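Local coordinates for Sel1 repeat family protein (Pseudomonas aeruginosa, PDB 6LCH) that probably acts as an immunity protein that neutralises the type VI secretion effector PldB, using a helical fold that contains Sel1 repeats, at residues Y101-G104 against A105-N109; N109-G112 against V113-P116; A202-L205 against S206-G210; P214-S217 against A218-A222. All coordinates share one frame; numbering follows the deposited sequence.

Interaction 1 of 4, residues Y101-G104 against A105-N109; sequences YDMG and AMIGN
This is a contact along the last turns of a helix and round its C-terminal end: Y101-G104 and A105-N109 form one continuous piece of chain that closes helix 97-107 among the packed helices of this Sel1-repeat protein. The regular pattern begins to fray early, since A105 N reaches Y101 O only by a weak bond. M103 O takes the two sound bonds across this turn. It accepts I107 N at 3.0 Å, nearly in line with its C=O bond, and also M106 N at 2.8 Å, which sits well above the carbonyl plane. One acceptor thus serves an alpha-type and a 3-10-type donor as the turn tightens. After I107 the chain leaves the helix at G108, whose phi is positive; G108 N still makes a weak bond of 3.2 Å back to G104 O.

Among side chains, M103 and I107 carry the contact. M103 CG swings anti to the backbone N (chi1 -174°), and its methylene meets I107 CD1 at 3.9 Å, the two chains passing at a slant. Both also lean on F123 of helix 123-129. M106 goes another way: its CB lies 3.2 Å from M103 O, while the rest of the chain turns toward L85 and Y88 of helix 81-93.

D102 is buried, and its carboxylate is satisfied by residues beyond this turn: OD1 by H63 ND1 and OD2 by Q98 NE2. Those two bonds would probably help keep the buried carboxylate in its ionised form.

Interaction 2 of 4, residues N109-G112 against V113-P116; sequences NRAG and VKNP
G112 O is gripped by two groups from further along the chain: N115 N bonds to it at 2.9 Å, and T118 OG1 also hydrogen-bonds to it. The amide of N115 stands above the carbonyl plane, 61° out of it, as suits a tight three-residue link more than a full alpha turn. The CB of N115 closes on the same oxygen at 3.4 Å. Across the preceding turn, V113 N reaches R110 O by a weak bond of 3.4 Å.

Together these bonds wind the short helix 111-114, a single turn that follows helix 97-107 and lies on the surface next to helix 123-129, where A111 touches F123. K114 lays its aliphatic part back along this turn. Its chi1 of -34° is an unusual value; with CG beside the backbone N and a near-extended chi2, CD comes to lie 3.8 Å from A111 O and 3.9 Å from A111 CA, and the bend at chi3 then turns CE and NZ onward.

N115 turns the other way, with CG anti to the backbone N (chi1 -169°). Its OD1 accepts A117 N, two residues on, which makes an Asx turn spanning P116, and its backbone O joins G112 O in bonding to T118 OG1.

Interaction 3 of 4, residues A202-L205 against S206-G210; sequences AFFL and SRVFG
F203 and F204 each look one helical turn ahead, to R207 and V208, in the last turns of helix 199-208, an alpha helix packed against helix 183-195 and helix 225-240 in the Sel1-repeat protein.

Backbone bonds first. Four successive amides reach back four residues: S206 N to A202 O at 3.0 Å, R207 N to F203 O, V208 N to F204 O at 2.9 Å, and F209 N to L205 O. F209 is the first residue to leave helical angles, and G210 N follows with a bond to R207 O, an oxygen that also holds T213 OG1.

The CH-pi contacts come next. R207 CG lies over a face of the F203 ring, 4.2 Å from its centroid, and R207 CD comes to 3.5 Å from F203 CE2. The two side chains run side by side in the same direction because F203 CG stands anti to its N (chi1 -175°), while R207 bends at chi2 and chi3; the guanidinium is tilted 42° to the ring, and its outer pairing with E212 is long and weak. V208 CG2 lies over a face of the F204 ring, 3.8 Å from the centroid, offset toward the CE2 side of the rim.

Apolar packing extends from there. Y190 meets the F204 ring and touches L205; V208 and F209 press on L187, and the V208 CG1 methyl sits over the centre of the F209 ring. The same F209 ring brings its CD2 to 3.1 Å from L205 O, the oxygen that already receives F209 N at 3.2 Å.

Interaction 4 of 4, residues P214-S217 against A218-A222; sequences PPAS and AMWYA
The indole of W220 folds back over the start of this loop and lies across the backbone of P215 and A216. With CG beside the backbone N (chi1 -68°) and chi2 at -79°, one ring face is turned to the chain: A216 CA stands 4.1 Å from the centroid of the six-membered ring, close to its normal, a CH-pi contact. P215 O lies over the same face, nearest CG and CD2. At the pyrrole end, W220 CD1 meets P215 CB at 3.6 Å, and at the benzo end W220 CZ2 meets A216 CB at 4.1 Å.

The side chain can fold back because the backbone reverses here. M219 and W220 both have positive phi, and W220 N bonds to P215 O at 2.8 Å while M219 N bonds to A216 O at 3.2 Å, the nested pair of a Schellman motif. It closes the helical twist of 215-217 within the loop between helix 199-208 and helix 225-240. Just ahead of it, A218 N reaches P214 O at 3.2 Å, in the carbonyl plane, and, more weakly, P215 O.

M219 sends its side chain off roughly crosswise to that of W220, into the protein. Its first torsion of -45° is followed by an extended chi2, which carries the sulfur end to F183, L187 and F204, while M219 O bonds to H258 NE2. A type I' turn follows from A218 to Y221, with Y221 N returning to A218 O at 3.0 Å. The Y221 ring has A218 O at its edge, in plane, and meets H258 edge-to-face.

Overall arrangement
The four contacts fall into two pairs on opposite sides of the chain's centre. Interactions 1 and 2 come first and share N109: helix 97-107 ends in one and the short helix 111-114 forms the other, with centres 9 Å apart and F123 of helix 123-129 touched by both. Interactions 3 and 4 follow later, centres 10 Å apart, joining the end of helix 199-208 to the loop before helix 225-240; they touch directly, V208 O lying 3.3 Å from A218 CB. Between the pairs, centres are 33 to 45 Å apart and nothing touches. Each pair thus shows how a helix is finished and the chain redirected in this all-helical protein.

Interaction 1 of 4, residues Y101-G104 against A105-N109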
ATOM      1  N   TYR A 101      11.272  -5.299  -3.935  1.00  3.96           N
ATOM      2  CA  TYR A 101      10.827  -3.915  -3.804  1.00  4.75           C
ATOM      3  C   TYR A 101      11.597  -3.186  -2.710  1.00  4.00           C
ATOM      4  O   TYR A 101      11.987  -2.025  -2.881  1.00  0.54           O
ATOM      5  CB  TYR A 101       9.325  -3.876  -3.509  1.00  4.36           C
ATOM      6  CG  TYR A 101       8.761  -2.489  -3.265  1.00  5.23           C
ATOM      7  CD1 TYR A 101       8.639  -1.978  -1.975  1.00  5.77           C
ATOM      8  CD2 TYR A 101       8.332  -1.700  -4.323  1.00  5.24           C
ATOM      9  CE1 TYR A 101       8.116  -0.719  -1.752  1.00  7.42           C
ATOM     10  CE2 TYR A 101       7.808  -0.439  -4.109  1.00  5.50           C
ATOM     11  CZ  TYR A 101       7.704   0.048  -2.826  1.00  9.21           C
ATOM     12  OH  TYR A 101       7.177   1.303  -2.618  1.00  5.84           O
ATOM     13  N   ASP A 102      11.819  -3.850  -1.576  1.00  3.32           N
ATOM     14  CA  ASP A 102      12.478  -3.184  -0.458  1.00  5.06           C
ATOM     15  C   ASP A 102      13.947  -2.919  -0.760  1.00  4.65           C
ATOM     16  O   ASP A 102      14.491  -1.886  -0.357  1.00  6.44           O
ATOM     17  CB  ASP A 102      12.344  -4.018   0.816  1.00  3.66           C
ATOM     18  CG  ASP A 102      10.905  -4.175   1.276  1.00  5.59           C
ATOM     19  OD1 ASP A 102      10.588  -5.239   1.851  1.00  6.31           O
ATOM     20  OD2 ASP A 102      10.091  -3.248   1.076  1.00  4.37           O
ATOM     21  N   MET A 103      14.611  -3.846  -1.456  1.00  6.16           N
ATOM     22  CA  MET A 103      16.033  -3.673  -1.733  1.00  5.31           C
ATOM     23  C   MET A 103      16.273  -2.543  -2.726  1.00  6.43           C
ATOM     24  O   MET A 103      17.242  -1.788  -2.591  1.00  8.58           O
ATOM     25  CB  MET A 103      16.631  -4.976  -2.255  1.00  5.86           C
ATOM     26  CG  MET A 103      18.132  -4.918  -2.425  1.00  6.01           C
ATOM     27  SD  MET A 103      19.005  -4.970  -0.859  1.00 11.97           S
ATOM     28  CE  MET A 103      19.021  -6.738  -0.561  1.00  6.48           C
ATOM     29  N   GLY A 104      15.410  -2.419  -3.736  1.00  6.04           N
ATOM     30  CA  GLY A 104      15.569  -1.347  -4.707  1.00  7.79           C
ATOM     31  C   GLY A 104      15.451   0.032  -4.093  1.00  9.06           C
ATOM     32  O   GLY A 104      16.086   0.980  -4.559  1.00 10.34           O
ATOM     33  N   ALA A 105      14.636   0.167  -3.044  1.00  5.76           N
ATOM     34  CA  ALA A 105      14.568   1.416  -2.299  1.00  9.83           C
ATOM     35  C   ALA A 105      15.803   1.643  -1.438  1.00 10.09           C
ATOM     36  O   ALA A 105      15.995   2.755  -0.935  1.00 11.49           O
ATOM     37  CB  ALA A 105      13.315   1.441  -1.422  1.00  9.26           C
ATOM     38  N   MET A 106      16.639   0.623  -1.261  1.00 11.15           N
ATOM     39  CA  MET A 106      17.853   0.751  -0.463  1.00 11.62           C
ATOM     40  C   MET A 106      19.055   1.139  -1.312  1.00 12.21           C
ATOM     41  O   MET A 106      19.651   2.203  -1.112  1.00 11.79           O
ATOM     42  CB  MET A 106      18.141  -0.562   0.259  1.00 12.43           C
ATOM     43  CG  MET A 106      17.334  -0.737   1.488  1.00 13.30           C
ATOM     44  SD  MET A 106      17.532   0.619   2.651  1.00 22.69           S
ATOM     45  CE  MET A 106      18.713  -0.080   3.792  1.00 13.74           C
ATOM     46  N   ILE A 107      19.432   0.267  -2.249  1.00 14.45           N
ATOM     47  CA  ILE A 107      20.673   0.406  -2.995  1.00 15.61           C
ATOM     48  C   ILE A 107      20.450   0.904  -4.408  1.00 11.38           C
ATOM     49  O   ILE A 107      21.412   0.986  -5.185  1.00 17.00           O
ATOM     50  CB  ILE A 107      21.438  -0.930  -3.026  1.00 14.45           C
ATOM     51  CG1 ILE A 107      20.616  -1.988  -3.766  1.00 12.52           C
ATOM     52  CG2 ILE A 107      21.749  -1.388  -1.612  1.00 17.11           C
ATOM     53  CD1 ILE A 107      21.324  -3.317  -3.933  1.00 10.31           C
ATOM     54  N   GLY A 108      19.223   1.233  -4.772  1.00 12.03           N
ATOM     55  CA  GLY A 108      18.959   1.715  -6.116  1.00 10.80           C
ATOM     56  C   GLY A 108      18.184   0.692  -6.926  1.00 12.60           C
ATOM     57  O   GLY A 108      18.419  -0.522  -6.828  1.00 11.58           O
ATOM     58  N   ASN A 109      17.241   1.184  -7.732  1.00  8.13           N
ATOM     59  CA  ASN A 109      16.459   0.300  -8.590  1.00 10.29           C
ATOM     60  C   ASN A 109      17.355  -0.425  -9.585  1.00 11.19           C
ATOM     61  O   ASN A 109      17.255  -1.645  -9.758  1.00  7.61           O
ATOM     62  CB  ASN A 109      15.381   1.099  -9.324  1.00 10.56           C
ATOM     63  CG  ASN A 109      14.388   0.214 -10.052  1.00  8.67           C
ATOM     64  OD1 ASN A 109      14.021  -0.854  -9.568  1.00  7.66           O
ATOM     65  ND2 ASN A 109      13.957   0.650 -11.228  1.00  9.14           N
TER

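Interaction 2 of 4, residues N109-G112 against V113-P116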
ATOM      1  N   ASN A 109      17.241   1.184  -7.732  1.00  8.13           N
ATOM      2  CA  ASN A 109      16.459   0.300  -8.590  1.00 10.29           C
ATOM      3  C   ASN A 109      17.355  -0.425  -9.585  1.00 11.19           C
ATOM      4  O   ASN A 109      17.255  -1.645  -9.758  1.00  7.61           O
ATOM      5  CB  ASN A 109      15.381   1.099  -9.324  1.00 10.56           C
ATOM      6  CG  ASN A 109      14.388   0.214 -10.052  1.00  8.67           C
ATOM      7  OD1 ASN A 109      14.021  -0.854  -9.568  1.00  7.66           O
ATOM      8  ND2 ASN A 109      13.957   0.650 -11.228  1.00  9.14           N
ATOM      9  N   ARG A 110      18.242   0.316 -10.252  1.00 10.72           N
ATOM     10  CA  ARG A 110      19.073  -0.272 -11.294  1.00 12.31           C
ATOM     11  C   ARG A 110      20.044  -1.312 -10.745  1.00 12.80           C
ATOM     12  O   ARG A 110      20.543  -2.146 -11.510  1.00 13.01           O
ATOM     13  CB  ARG A 110      19.835   0.830 -12.027  1.00 11.60           C
ATOM     14  CG  ARG A 110      18.936   1.895 -12.637  1.00  8.33           C
ATOM     15  CD  ARG A 110      19.731   2.787 -13.573  1.00 13.30           C
ATOM     16  NE  ARG A 110      18.875   3.665 -14.365  1.00 13.45           N
ATOM     17  CZ  ARG A 110      18.791   4.981 -14.196  1.00 13.61           C
ATOM     18  NH1 ARG A 110      19.505   5.582 -13.252  1.00 14.76           N
ATOM     19  NH2 ARG A 110      17.987   5.696 -14.968  1.00 10.69           N
ATOM     20  N   ALA A 111      20.307  -1.297  -9.438  1.00 13.02           N
ATOM     21  CA  ALA A 111      21.160  -2.309  -8.829  1.00 17.88           C
ATOM     22  C   ALA A 111      20.551  -3.704  -8.885  1.00 12.50           C
ATOM     23  O   ALA A 111      21.217  -4.666  -8.492  1.00 14.95           O
ATOM     24  CB  ALA A 111      21.460  -1.931  -7.379  1.00 14.34           C
ATOM     25  N   GLY A 112      19.315  -3.840  -9.364  1.00 10.11           N
ATOM     26  CA  GLY A 112      18.692  -5.151  -9.425  1.00 11.69           C
ATOM     27  C   GLY A 112      19.217  -6.012 -10.557  1.00 12.12           C
ATOM     28  O   GLY A 112      19.376  -7.224 -10.397  1.00 13.28           O
ATOM     29  N   VAL A 113      19.487  -5.403 -11.718  1.00 13.33           N
ATOM     30  CA  VAL A 113      19.936  -6.174 -12.877  1.00 12.09           C
ATOM     31  C   VAL A 113      21.214  -6.940 -12.552  1.00 15.89           C
ATOM     32  O   VAL A 113      21.430  -8.051 -13.055  1.00 21.87           O
ATOM     33  CB  VAL A 113      20.115  -5.244 -14.096  1.00 14.29           C
ATOM     34  CG1 VAL A 113      20.945  -5.910 -15.189  1.00 13.60           C
ATOM     35  CG2 VAL A 113      18.759  -4.827 -14.645  1.00 13.76           C
ATOM     36  N   LYS A 114      22.057  -6.383 -11.683  1.00 17.85           N
ATOM     37  CA  LYS A 114      23.279  -7.068 -11.279  1.00 21.07           C
ATOM     38  C   LYS A 114      22.994  -8.263 -10.376  1.00 21.27           C
ATOM     39  O   LYS A 114      23.724  -9.261 -10.425  1.00 21.60           O
ATOM     40  CB  LYS A 114      24.212  -6.082 -10.572  1.00 22.11           C
ATOM     41  CG  LYS A 114      24.143  -4.663 -11.126  1.00 23.79           C
ATOM     42  CD  LYS A 114      24.563  -3.634 -10.087  1.00 28.07           C
ATOM     43  CE  LYS A 114      26.031  -3.778  -9.717  1.00 34.45           C
ATOM     44  NZ  LYS A 114      26.452  -2.759  -8.714  1.00 27.41           N
ATOM     45  N   ASN A 115      21.946  -8.187  -9.561  1.00 17.38           N
ATOM     46  CA  ASN A 115      21.679  -9.231  -8.577  1.00 16.11           C
ATOM     47  C   ASN A 115      21.248 -10.524  -9.265  1.00 14.98           C
ATOM     48  O   ASN A 115      20.347 -10.499 -10.111  1.00 17.39           O
ATOM     49  CB  ASN A 115      20.602  -8.768  -7.597  1.00 12.14           C
ATOM     50  CG  ASN A 115      20.468  -9.689  -6.402  1.00 14.49           C
ATOM     51  OD1 ASN A 115      20.019 -10.829  -6.530  1.00 12.12           O
ATOM     52  ND2 ASN A 115      20.861  -9.202  -5.231  1.00 18.07           N
ATOM     53  N   PRO A 116      21.849 -11.669  -8.921  1.00 16.18           N
ATOM     54  CA  PRO A 116      21.477 -12.925  -9.598  1.00 13.76           C
ATOM     55  C   PRO A 116      20.026 -13.326  -9.400  1.00 11.50           C
ATOM     56  O   PRO A 116      19.467 -14.022 -10.257  1.00 13.78           O
ATOM     57  CB  PRO A 116      22.433 -13.955  -8.978  1.00 18.26           C
ATOM     58  CG  PRO A 116      22.903 -13.341  -7.699  1.00 15.16           C
ATOM     59  CD  PRO A 116      22.942 -11.863  -7.954  1.00 13.52           C
TER

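Interaction 3 of 4, residues A202-L205 against S206-G210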
ATOM      1  N   ALA A 202      -9.636   7.439   3.062  1.00  6.79           N
ATOM      2  CA  ALA A 202     -10.632   7.743   4.085  1.00  7.31           C
ATOM      3  C   ALA A 202     -10.577   9.213   4.472  1.00  8.12           C
ATOM      4  O   ALA A 202     -11.615   9.873   4.609  1.00  8.61           O
ATOM      5  CB  ALA A 202     -10.423   6.851   5.309  1.00  7.92           C
ATOM      6  N   PHE A 203      -9.368   9.747   4.657  1.00  8.26           N
ATOM      7  CA  PHE A 203      -9.242  11.173   4.924  1.00 12.50           C
ATOM      8  C   PHE A 203      -9.726  11.995   3.740  1.00 10.89           C
ATOM      9  O   PHE A 203     -10.376  13.032   3.922  1.00  7.82           O
ATOM     10  CB  PHE A 203      -7.799  11.533   5.259  1.00 13.55           C
ATOM     11  CG  PHE A 203      -7.622  12.963   5.672  1.00 12.80           C
ATOM     12  CD1 PHE A 203      -7.895  13.357   6.970  1.00 17.51           C
ATOM     13  CD2 PHE A 203      -7.202  13.916   4.761  1.00 15.38           C
ATOM     14  CE1 PHE A 203      -7.740  14.669   7.355  1.00 17.41           C
ATOM     15  CE2 PHE A 203      -7.045  15.235   5.141  1.00 15.40           C
ATOM     16  CZ  PHE A 203      -7.315  15.611   6.441  1.00 18.04           C
ATOM     17  N   PHE A 204      -9.421  11.554   2.515  1.00  7.46           N
ATOM     18  CA  PHE A 204      -9.839  12.331   1.353  1.00  9.40           C
ATOM     19  C   PHE A 204     -11.355  12.350   1.217  1.00  9.01           C
ATOM     20  O   PHE A 204     -11.940  13.387   0.882  1.00  6.69           O
ATOM     21  CB  PHE A 204      -9.208  11.795   0.072  1.00  7.79           C
ATOM     22  CG  PHE A 204      -9.638  12.544  -1.157  1.00  9.24           C
ATOM     23  CD1 PHE A 204      -9.237  13.855  -1.359  1.00 11.53           C
ATOM     24  CD2 PHE A 204     -10.461  11.950  -2.098  1.00  7.75           C
ATOM     25  CE1 PHE A 204      -9.636  14.553  -2.486  1.00 12.58           C
ATOM     26  CE2 PHE A 204     -10.861  12.642  -3.225  1.00  9.43           C
ATOM     27  CZ  PHE A 204     -10.450  13.945  -3.419  1.00 11.71           C
ATOM     28  N   LEU A 205     -12.010  11.219   1.478  1.00  7.26           N
ATOM     29  CA  LEU A 205     -13.466  11.202   1.408  1.00  8.21           C
ATOM     30  C   LEU A 205     -14.083  11.998   2.550  1.00  9.23           C
ATOM     31  O   LEU A 205     -15.181  12.544   2.398  1.00  7.95           O
ATOM     32  CB  LEU A 205     -13.975   9.760   1.404  1.00  9.00           C
ATOM     33  CG  LEU A 205     -14.079   9.114   0.020  1.00 10.52           C
ATOM     34  CD1 LEU A 205     -12.946   9.579  -0.883  1.00 10.05           C
ATOM     35  CD2 LEU A 205     -14.089   7.587   0.128  1.00  8.85           C
ATOM     36  N   SER A 206     -13.388  12.086   3.685  1.00  7.70           N
ATOM     37  CA  SER A 206     -13.850  12.936   4.777  1.00 10.34           C
ATOM     38  C   SER A 206     -13.933  14.393   4.341  1.00 11.39           C
ATOM     39  O   SER A 206     -14.916  15.086   4.628  1.00 10.47           O
ATOM     40  CB  SER A 206     -12.921  12.791   5.979  1.00 10.32           C
ATOM     41  OG  SER A 206     -12.942  13.963   6.769  1.00 20.92           O
ATOM     42  N   ARG A 207     -12.897  14.881   3.655  1.00  9.96           N
ATOM     43  CA  ARG A 207     -12.903  16.260   3.179  1.00 11.02           C
ATOM     44  C   ARG A 207     -13.829  16.445   1.984  1.00 10.55           C
ATOM     45  O   ARG A 207     -14.409  17.525   1.818  1.00  9.60           O
ATOM     46  CB  ARG A 207     -11.483  16.693   2.820  1.00 16.13           C
ATOM     47  CG  ARG A 207     -10.454  16.331   3.878  1.00 15.96           C
ATOM     48  CD  ARG A 207      -9.487  17.476   4.126  1.00 16.39           C
ATOM     49  NE  ARG A 207     -10.168  18.759   4.264  1.00 23.26           N
ATOM     50  CZ  ARG A 207      -9.846  19.856   3.586  1.00 20.52           C
ATOM     51  NH1 ARG A 207      -8.847  19.833   2.714  1.00 20.77           N
ATOM     52  NH2 ARG A 207     -10.523  20.979   3.781  1.00 21.29           N
ATOM     53  N   VAL A 208     -13.974  15.414   1.148  1.00  7.27           N
ATOM     54  CA  VAL A 208     -14.920  15.471   0.034  1.00  7.19           C
ATOM     55  C   VAL A 208     -16.309  15.841   0.543  1.00  9.07           C
ATOM     56  O   VAL A 208     -16.976  16.737   0.010  1.00  7.02           O
ATOM     57  CB  VAL A 208     -14.936  14.128  -0.720  1.00  8.11           C
ATOM     58  CG1 VAL A 208     -16.228  13.966  -1.500  1.00  7.67           C
ATOM     59  CG2 VAL A 208     -13.722  14.007  -1.633  1.00  4.51           C
ATOM     60  N   PHE A 209     -16.755  15.170   1.603  1.00  7.46           N
ATOM     61  CA  PHE A 209     -18.074  15.408   2.170  1.00  9.56           C
ATOM     62  C   PHE A 209     -18.032  16.360   3.361  1.00  9.78           C
ATOM     63  O   PHE A 209     -18.992  16.418   4.137  1.00 13.73           O
ATOM     64  CB  PHE A 209     -18.717  14.073   2.543  1.00 11.16           C
ATOM     65  CG  PHE A 209     -18.832  13.129   1.381  1.00  8.36           C
ATOM     66  CD1 PHE A 209     -19.672  13.428   0.319  1.00  9.65           C
ATOM     67  CD2 PHE A 209     -18.082  11.965   1.331  1.00  7.88           C
ATOM     68  CE1 PHE A 209     -19.782  12.578  -0.758  1.00  8.65           C
ATOM     69  CE2 PHE A 209     -18.183  11.108   0.247  1.00  7.53           C
ATOM     70  CZ  PHE A 209     -19.033  11.415  -0.799  1.00  8.86           C
ATOM     71  N   GLY A 210     -16.946  17.113   3.510  1.00 10.84           N
ATOM     72  CA  GLY A 210     -16.872  18.152   4.522  1.00 10.31           C
ATOM     73  C   GLY A 210     -17.372  19.483   3.982  1.00 11.07           C
ATOM     74  O   GLY A 210     -17.115  19.843   2.836  1.00 11.11           O
TER

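Interaction 4 of 4, residues P214-S217 against A218-A222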
ATOM      1  N   PRO A 214     -13.090  23.565   0.227  1.00 13.02           N
ATOM      2  CA  PRO A 214     -13.370  24.319  -0.996  1.00 15.87           C
ATOM      3  C   PRO A 214     -13.964  23.403  -2.049  1.00 12.89           C
ATOM      4  O   PRO A 214     -13.472  22.282  -2.251  1.00 11.72           O
ATOM      5  CB  PRO A 214     -11.989  24.840  -1.419  1.00 17.80           C
ATOM      6  CG  PRO A 214     -11.186  24.848  -0.162  1.00 17.09           C
ATOM      7  CD  PRO A 214     -11.685  23.691   0.651  1.00 13.84           C
ATOM      8  N   PRO A 215     -15.038  23.832  -2.717  1.00 10.69           N
ATOM      9  CA  PRO A 215     -15.740  22.926  -3.641  1.00 10.43           C
ATOM     10  C   PRO A 215     -14.831  22.278  -4.670  1.00 10.42           C
ATOM     11  O   PRO A 215     -15.047  21.113  -5.025  1.00  8.07           O
ATOM     12  CB  PRO A 215     -16.782  23.841  -4.294  1.00 12.64           C
ATOM     13  CG  PRO A 215     -17.015  24.923  -3.289  1.00 14.66           C
ATOM     14  CD  PRO A 215     -15.687  25.152  -2.628  1.00 16.06           C
ATOM     15  N   ALA A 216     -13.808  22.997  -5.141  1.00 10.35           N
ATOM     16  CA  ALA A 216     -12.868  22.428  -6.102  1.00 11.34           C
ATOM     17  C   ALA A 216     -12.188  21.184  -5.540  1.00  6.78           C
ATOM     18  O   ALA A 216     -12.096  20.153  -6.215  1.00  8.82           O
ATOM     19  CB  ALA A 216     -11.830  23.478  -6.502  1.00  9.02           C
ATOM     20  N   SER A 217     -11.712  21.256  -4.295  1.00 11.90           N
ATOM     21  CA  SER A 217     -11.053  20.101  -3.688  1.00 11.94           C
ATOM     22  C   SER A 217     -12.015  18.952  -3.425  1.00 10.54           C
ATOM     23  O   SER A 217     -11.572  17.803  -3.317  1.00 10.47           O
ATOM     24  CB  SER A 217     -10.372  20.501  -2.384  1.00 11.48           C
ATOM     25  OG  SER A 217      -9.155  21.175  -2.628  1.00 15.27           O
ATOM     26  N   ALA A 218     -13.311  19.233  -3.322  1.00  9.80           N
ATOM     27  CA  ALA A 218     -14.322  18.216  -3.081  1.00 11.62           C
ATOM     28  C   ALA A 218     -14.965  17.714  -4.366  1.00  9.32           C
ATOM     29  O   ALA A 218     -15.993  17.033  -4.305  1.00  7.53           O
ATOM     30  CB  ALA A 218     -15.396  18.758  -2.135  1.00 12.44           C
ATOM     31  N   MET A 219     -14.375  18.011  -5.523  1.00 11.21           N
ATOM     32  CA  MET A 219     -14.931  17.655  -6.827  1.00 11.91           C
ATOM     33  C   MET A 219     -16.369  18.141  -6.984  1.00 11.32           C
ATOM     34  O   MET A 219     -17.151  17.554  -7.741  1.00 11.95           O
ATOM     35  CB  MET A 219     -14.835  16.144  -7.076  1.00  8.14           C
ATOM     36  CG  MET A 219     -13.475  15.560  -6.699  1.00 11.50           C
ATOM     37  SD  MET A 219     -13.170  13.890  -7.305  1.00 10.39           S
ATOM     38  CE  MET A 219     -13.731  12.858  -5.962  1.00  9.53           C
ATOM     39  N   TRP A 220     -16.721  19.209  -6.264  1.00 12.06           N
ATOM     40  CA  TRP A 220     -18.047  19.823  -6.314  1.00  9.90           C
ATOM     41  C   TRP A 220     -19.137  18.865  -5.846  1.00 12.76           C
ATOM     42  O   TRP A 220     -20.292  18.968  -6.263  1.00 13.74           O
ATOM     43  CB  TRP A 220     -18.351  20.367  -7.713  1.00 12.99           C
ATOM     44  CG  TRP A 220     -17.484  21.534  -8.039  1.00 14.22           C
ATOM     45  CD1 TRP A 220     -17.655  22.823  -7.621  1.00 14.54           C
ATOM     46  CD2 TRP A 220     -16.283  21.520  -8.817  1.00 14.82           C
ATOM     47  NE1 TRP A 220     -16.643  23.617  -8.109  1.00 16.01           N
ATOM     48  CE2 TRP A 220     -15.787  22.839  -8.845  1.00 12.49           C
ATOM     49  CE3 TRP A 220     -15.584  20.521  -9.504  1.00 16.57           C
ATOM     50  CZ2 TRP A 220     -14.624  23.186  -9.530  1.00 16.42           C
ATOM     51  CZ3 TRP A 220     -14.429  20.867 -10.185  1.00 15.81           C
ATOM     52  CH2 TRP A 220     -13.961  22.188 -10.192  1.00 18.39           C
ATOM     53  N   TYR A 221     -18.778  17.924  -4.976  1.00 10.29           N
ATOM     54  CA  TYR A 221     -19.776  17.107  -4.308  1.00 11.66           C
ATOM     55  C   TYR A 221     -20.398  17.889  -3.159  1.00 11.62           C
ATOM     56  O   TYR A 221     -19.734  18.686  -2.487  1.00 10.21           O
ATOM     57  CB  TYR A 221     -19.156  15.811  -3.788  1.00 11.79           C
ATOM     58  CG  TYR A 221     -19.138  14.710  -4.823  1.00 12.60           C
ATOM     59  CD1 TYR A 221     -18.020  14.504  -5.622  1.00  9.71           C
ATOM     60  CD2 TYR A 221     -20.243  13.896  -5.014  1.00 12.65           C
ATOM     61  CE1 TYR A 221     -18.002  13.510  -6.570  1.00 10.44           C
ATOM     62  CE2 TYR A 221     -20.234  12.899  -5.961  1.00 13.44           C
ATOM     63  CZ  TYR A 221     -19.112  12.713  -6.738  1.00 13.95           C
ATOM     64  OH  TYR A 221     -19.100  11.721  -7.681  1.00 12.48           O
ATOM     65  N   ALA A 222     -21.688  17.678  -2.948  1.00 11.09           N
ATOM     66  CA  ALA A 222     -22.349  18.371  -1.860  1.00 12.03           C
ATOM     67  C   ALA A 222     -21.839  17.837  -0.523  1.00 13.48           C
ATOM     68  O   ALA A 222     -21.657  16.625  -0.368  1.00 14.31           O
ATOM     69  CB  ALA A 222     -23.864  18.210  -1.950  1.00 13.69           C
TER